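Long-range contact in precorrin-3 methylase (Rhodobacter capsulatus, PDB 3NUT), which probably transfers a methyl group from S-adenosyl-L-methionine to a precorrin intermediate on the pathway to adenosylcobalamin (vitamin B12): residues V63-L72 / F92-L102. Residues are numbered along the deposited sequence; the frame is centred on the assembly and turned at random.
Sequences VELDRATHAL and FAMASALFEAL. With SAH (S-adenosyl-L-homocysteine), chain E.
A68 enters helix 94-102 as a knob into a hole formed by M94, A97, L98 and A101, the centre of a helix-helix packing beside the parallel sheet of the tetrapyrrole methylase fold. Its CB lies 3.7 Å from A101 CB, and alanines on both helices let the axes approach to 8.3 Å at a crossing angle of -68°. Around this centre the larger side chains meet at different inclinations. L65 crosses E100 at about a right angle, with CD2 3.7 Å from E100 CB and also against A97 CB. L72 slants across L98, CD2 to CD1. Toward the ligand end, V63 and M94 run past one another head to tail; with V63 CG1 anti to the backbone N (chi1 172°), that methyl meets A97 CB at 3.6 Å while CG2 rests on A93. M94 folds back twice along its chain and reaches R67, whose NE lies 3.7 Å from M94 SD, oblique to the guanidinium plane; NE is buried here without a polar partner. Replacing R67 by an alanine is likely to take the cover off M94 SD and CE and to leave D60 without its weak, long ion-pair mate. A93, just before helix 94-102, borders the S-adenosyl-L-homocysteine pocket, its CB 3.5 Å from the ligand N. At the far end, T69 OG1 touches A101 CB and donates to L65 O from 48° above the carbonyl plane, sharing that oxygen with T69 N.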
loop_
_atom_site.group_PDB
_atom_site.type_symbol
_atom_site.label_atom_id
_atom_site.label_comp_id
_atom_site.label_asym_id
_atom_site.label_seq_id
_atom_site.Cartn_x
_atom_site.Cartn_y
_atom_site.Cartn_z
ATOM N N VAL A 63 -2.964 -10.145 -16.260
ATOM C CA VAL A 63 -2.790 -11.291 -15.378
ATOM C C VAL A 63 -3.353 -12.574 -16.015
ATOM O O VAL A 63 -4.545 -12.654 -16.267
ATOM C CB VAL A 63 -3.456 -11.057 -14.004
ATOM C CG1 VAL A 63 -3.420 -12.332 -13.184
ATOM C CG2 VAL A 63 -2.785 -9.909 -13.248
ATOM N N GLU A 64 -2.496 -13.563 -16.270
ATOM C CA GLU A 64 -2.935 -14.880 -16.791
ATOM C C GLU A 64 -2.265 -16.054 -16.038
ATOM O O GLU A 64 -1.084 -15.980 -15.684
ATOM C CB GLU A 64 -2.736 -14.982 -18.331
ATOM C CG GLU A 64 -2.784 -16.431 -18.969
ATOM C CD GLU A 64 -4.210 -17.047 -19.168
ATOM O OE1 GLU A 64 -4.764 -17.697 -18.226
ATOM O OE2 GLU A 64 -4.757 -16.926 -20.301
ATOM N N LEU A 65 -3.025 -17.122 -15.807
ATOM C CA LEU A 65 -2.518 -18.299 -15.114
ATOM C C LEU A 65 -1.433 -19.071 -15.874
ATOM O O LEU A 65 -0.544 -19.624 -15.234
ATOM C CB LEU A 65 -3.654 -19.237 -14.667
ATOM C CG LEU A 65 -4.739 -18.698 -13.691
ATOM C CD1 LEU A 65 -5.613 -19.831 -13.107
ATOM C CD2 LEU A 65 -4.209 -17.805 -12.545
ATOM N N ASP A 66 -1.490 -19.071 -17.210
ATOM C CA ASP A 66 -0.643 -19.928 -18.058
ATOM C C ASP A 66 0.845 -19.563 -18.050
ATOM O O ASP A 66 1.716 -20.433 -18.189
ATOM C CB ASP A 66 -1.139 -19.917 -19.519
ATOM C CG ASP A 66 -2.157 -21.027 -19.821
ATOM O OD1 ASP A 66 -2.673 -21.667 -18.872
ATOM O OD2 ASP A 66 -2.453 -21.244 -21.032
ATOM N N ARG A 67 1.133 -18.279 -17.948
ATOM C CA ARG A 67 2.495 -17.851 -17.765
ATOM C C ARG A 67 3.018 -18.258 -16.387
ATOM O O ARG A 67 4.187 -18.560 -16.248
ATOM C CB ARG A 67 2.606 -16.330 -17.941
ATOM C CG ARG A 67 1.674 -15.583 -17.009
ATOM C CD ARG A 67 1.161 -14.307 -17.641
ATOM N NE ARG A 67 1.887 -13.135 -17.155
ATOM C CZ ARG A 67 1.690 -11.903 -17.613
ATOM N NH1 ARG A 67 0.790 -11.713 -18.588
ATOM N NH2 ARG A 67 2.405 -10.876 -17.122
ATOM N N ALA A 68 2.159 -18.254 -15.376
ATOM C CA ALA A 68 2.577 -18.622 -14.025
ATOM C C ALA A 68 2.910 -20.101 -13.957
ATOM O O ALA A 68 3.912 -20.471 -13.378
ATOM C CB ALA A 68 1.511 -18.253 -13.003
ATOM N N THR A 69 2.078 -20.935 -14.579
ATOM C CA THR A 69 2.336 -22.365 -14.734
ATOM C C THR A 69 3.661 -22.580 -15.470
ATOM O O THR A 69 4.484 -23.439 -15.104
ATOM C CB THR A 69 1.147 -23.048 -15.497
ATOM O OG1 THR A 69 -0.090 -22.780 -14.800
ATOM C CG2 THR A 69 1.346 -24.552 -15.647
ATOM N N HIS A 70 3.884 -21.779 -16.504
ATOM C CA HIS A 70 5.108 -21.916 -17.269
ATOM C C HIS A 70 6.312 -21.523 -16.431
ATOM O O HIS A 70 7.361 -22.175 -16.508
ATOM C CB HIS A 70 5.039 -21.066 -18.524
ATOM C CG HIS A 70 6.289 -21.096 -19.346
ATOM N ND1 HIS A 70 6.810 -19.967 -19.946
ATOM C CD2 HIS A 70 7.112 -22.118 -19.679
ATOM C CE1 HIS A 70 7.895 -20.299 -20.623
ATOM N NE2 HIS A 70 8.103 -21.596 -20.474
ATOM N N ALA A 71 6.153 -20.459 -15.648
ATOM C CA ALA A 71 7.174 -20.036 -14.710
ATOM C C ALA A 71 7.535 -21.186 -13.750
ATOM O O ALA A 71 8.706 -21.441 -13.497
ATOM C CB ALA A 71 6.690 -18.821 -13.927
ATOM N N LEU A 72 6.508 -21.874 -13.232
ATOM C CA LEU A 72 6.719 -23.007 -12.336
ATOM C C LEU A 72 7.465 -24.131 -13.033
ATOM O O LEU A 72 8.310 -24.788 -12.418
ATOM C CB LEU A 72 5.398 -23.537 -11.777
ATOM C CG LEU A 72 4.525 -22.701 -10.851
ATOM C CD1 LEU A 72 3.241 -23.479 -10.647
ATOM C CD2 LEU A 72 5.221 -22.467 -9.508
ATOM N N PHE A 92 -3.655 -6.585 -7.136
ATOM C CA PHE A 92 -4.294 -6.816 -8.455
ATOM C C PHE A 92 -3.242 -7.155 -9.503
ATOM O O PHE A 92 -3.120 -6.455 -10.511
ATOM C CB PHE A 92 -5.117 -5.588 -8.884
ATOM C CG PHE A 92 -6.066 -5.125 -7.822
ATOM C CD1 PHE A 92 -6.988 -6.029 -7.252
ATOM C CD2 PHE A 92 -6.038 -3.807 -7.372
ATOM C CE1 PHE A 92 -7.852 -5.623 -6.247
ATOM C CE2 PHE A 92 -6.907 -3.383 -6.367
ATOM C CZ PHE A 92 -7.811 -4.294 -5.793
ATOM N N ALA A 93 -2.466 -8.215 -9.238
ATOM C CA ALA A 93 -1.253 -8.509 -10.011
ATOM C C ALA A 93 -0.884 -9.976 -9.940
ATOM O O ALA A 93 -1.728 -10.808 -9.638
ATOM C CB ALA A 93 -0.078 -7.587 -9.572
ATOM N N MET A 94 0.375 -10.296 -10.223
ATOM C CA MET A 94 0.762 -11.662 -10.556
ATOM C C MET A 94 0.977 -12.640 -9.366
ATOM O O MET A 94 0.976 -13.865 -9.561
ATOM C CB MET A 94 1.991 -11.640 -11.480
ATOM C CG MET A 94 1.674 -11.434 -12.964
ATOM S SD MET A 94 0.645 -12.758 -13.672
ATOM C CE MET A 94 1.676 -14.193 -13.436
ATOM N N ALA A 95 1.168 -12.120 -8.159
ATOM C CA ALA A 95 1.404 -12.993 -7.013
ATOM C C ALA A 95 0.217 -13.940 -6.774
ATOM O O ALA A 95 0.418 -15.156 -6.616
ATOM C CB ALA A 95 1.762 -12.208 -5.763
ATOM N N SER A 96 -0.998 -13.380 -6.769
ATOM C CA SER A 96 -2.254 -14.146 -6.715
ATOM C C SER A 96 -2.377 -15.277 -7.745
ATOM O O SER A 96 -2.697 -16.421 -7.400
ATOM C CB SER A 96 -3.442 -13.210 -6.944
ATOM O OG SER A 96 -4.170 -13.055 -5.750
ATOM N N ALA A 97 -2.163 -14.913 -9.004
ATOM C CA ALA A 97 -2.208 -15.827 -10.116
ATOM C C ALA A 97 -1.183 -16.946 -9.999
ATOM O O ALA A 97 -1.447 -18.065 -10.410
ATOM C CB ALA A 97 -1.962 -15.069 -11.397
ATOM N N LEU A 98 -0.004 -16.638 -9.471
ATOM C CA LEU A 98 1.001 -17.681 -9.261
ATOM C C LEU A 98 0.492 -18.719 -8.261
ATOM O O LEU A 98 0.674 -19.928 -8.476
ATOM C CB LEU A 98 2.359 -17.100 -8.822
ATOM C CG LEU A 98 3.441 -18.101 -8.364
ATOM C CD1 LEU A 98 3.863 -19.002 -9.528
ATOM C CD2 LEU A 98 4.662 -17.387 -7.760
ATOM N N PHE A 99 -0.142 -18.253 -7.194
ATOM C CA PHE A 99 -0.663 -19.155 -6.176
ATOM C C PHE A 99 -1.903 -19.887 -6.678
ATOM O O PHE A 99 -2.111 -21.067 -6.333
ATOM C CB PHE A 99 -0.880 -18.458 -4.832
ATOM C CG PHE A 99 0.394 -17.947 -4.243
ATOM C CD1 PHE A 99 1.393 -18.828 -3.875
ATOM C CD2 PHE A 99 0.627 -16.580 -4.110
ATOM C CE1 PHE A 99 2.589 -18.360 -3.358
ATOM C CE2 PHE A 99 1.811 -16.117 -3.598
ATOM C CZ PHE A 99 2.796 -16.982 -3.231
ATOM N N GLU A 100 -2.681 -19.222 -7.534
ATOM C CA GLU A 100 -3.696 -19.949 -8.315
ATOM C C GLU A 100 -3.138 -21.035 -9.253
ATOM O O GLU A 100 -3.677 -22.133 -9.273
ATOM C CB GLU A 100 -4.630 -19.019 -9.083
ATOM C CG GLU A 100 -5.618 -18.329 -8.193
ATOM C CD GLU A 100 -6.392 -17.214 -8.907
ATOM O OE1 GLU A 100 -6.099 -16.028 -8.624
ATOM O OE2 GLU A 100 -7.293 -17.543 -9.725
ATOM N N ALA A 101 -2.094 -20.744 -10.022
ATOM C CA ALA A 101 -1.505 -21.778 -10.858
ATOM C C ALA A 101 -0.910 -22.921 -10.025
ATOM O O ALA A 101 -1.007 -24.057 -10.404
ATOM C CB ALA A 101 -0.456 -21.197 -11.784
ATOM N N LEU A 102 -0.295 -22.593 -8.887
ATOM C CA LEU A 102 0.197 -23.586 -7.961
ATOM C C LEU A 102 -0.899 -24.510 -7.378
ATOM O O LEU A 102 -0.765 -25.739 -7.394
ATOM C CB LEU A 102 1.027 -22.918 -6.852
ATOM C CG LEU A 102 1.545 -23.866 -5.759
ATOM C CD1 LEU A 102 2.658 -24.773 -6.297
ATOM C CD2 LEU A 102 1.985 -23.097 -4.504
HETATM N N SAH E . 0.257 -4.104 -9.054
HETATM C CA SAH E . -0.141 -2.732 -9.495
HETATM C CB SAH E . -1.634 -2.683 -9.856
HETATM C CG SAH E . -1.906 -3.359 -11.200
HETATM S SD SAH E . -3.439 -2.855 -11.946
HETATM C C SAH E . 0.143 -1.851 -8.335
HETATM O O SAH E . 0.394 -2.447 -7.296
HETATM O OXT SAH E . 0.138 -0.604 -8.359
HETATM C "C5'" SAH E . -2.919 -1.523 -13.005
HETATM C "C4'" SAH E . -3.612 -0.200 -12.620
HETATM O "O4'" SAH E . -2.877 0.424 -11.559
HETATM C "C3'" SAH E . -3.714 0.870 -13.716
HETATM O "O3'" SAH E . -4.921 0.810 -14.490
HETATM C "C2'" SAH E . -3.707 2.166 -12.934
HETATM O "O2'" SAH E . -5.002 2.459 -12.369
HETATM C "C1'" SAH E . -2.787 1.841 -11.774
HETATM N N9 SAH E . -1.394 2.268 -12.042
HETATM C C8 SAH E . -0.319 1.474 -12.224
HETATM N N7 SAH E . 0.800 2.236 -12.428
HETATM C C5 SAH E . 0.447 3.544 -12.374
HETATM C C6 SAH E . 1.118 4.875 -12.493
HETATM N N6 SAH E . 2.450 4.995 -12.728
HETATM N N1 SAH E . 0.361 5.996 -12.374
HETATM C C2 SAH E . -0.967 5.920 -12.144
HETATM N N3 SAH E . -1.633 4.747 -12.027
HETATM C C4 SAH E . -1.000 3.550 -12.131
#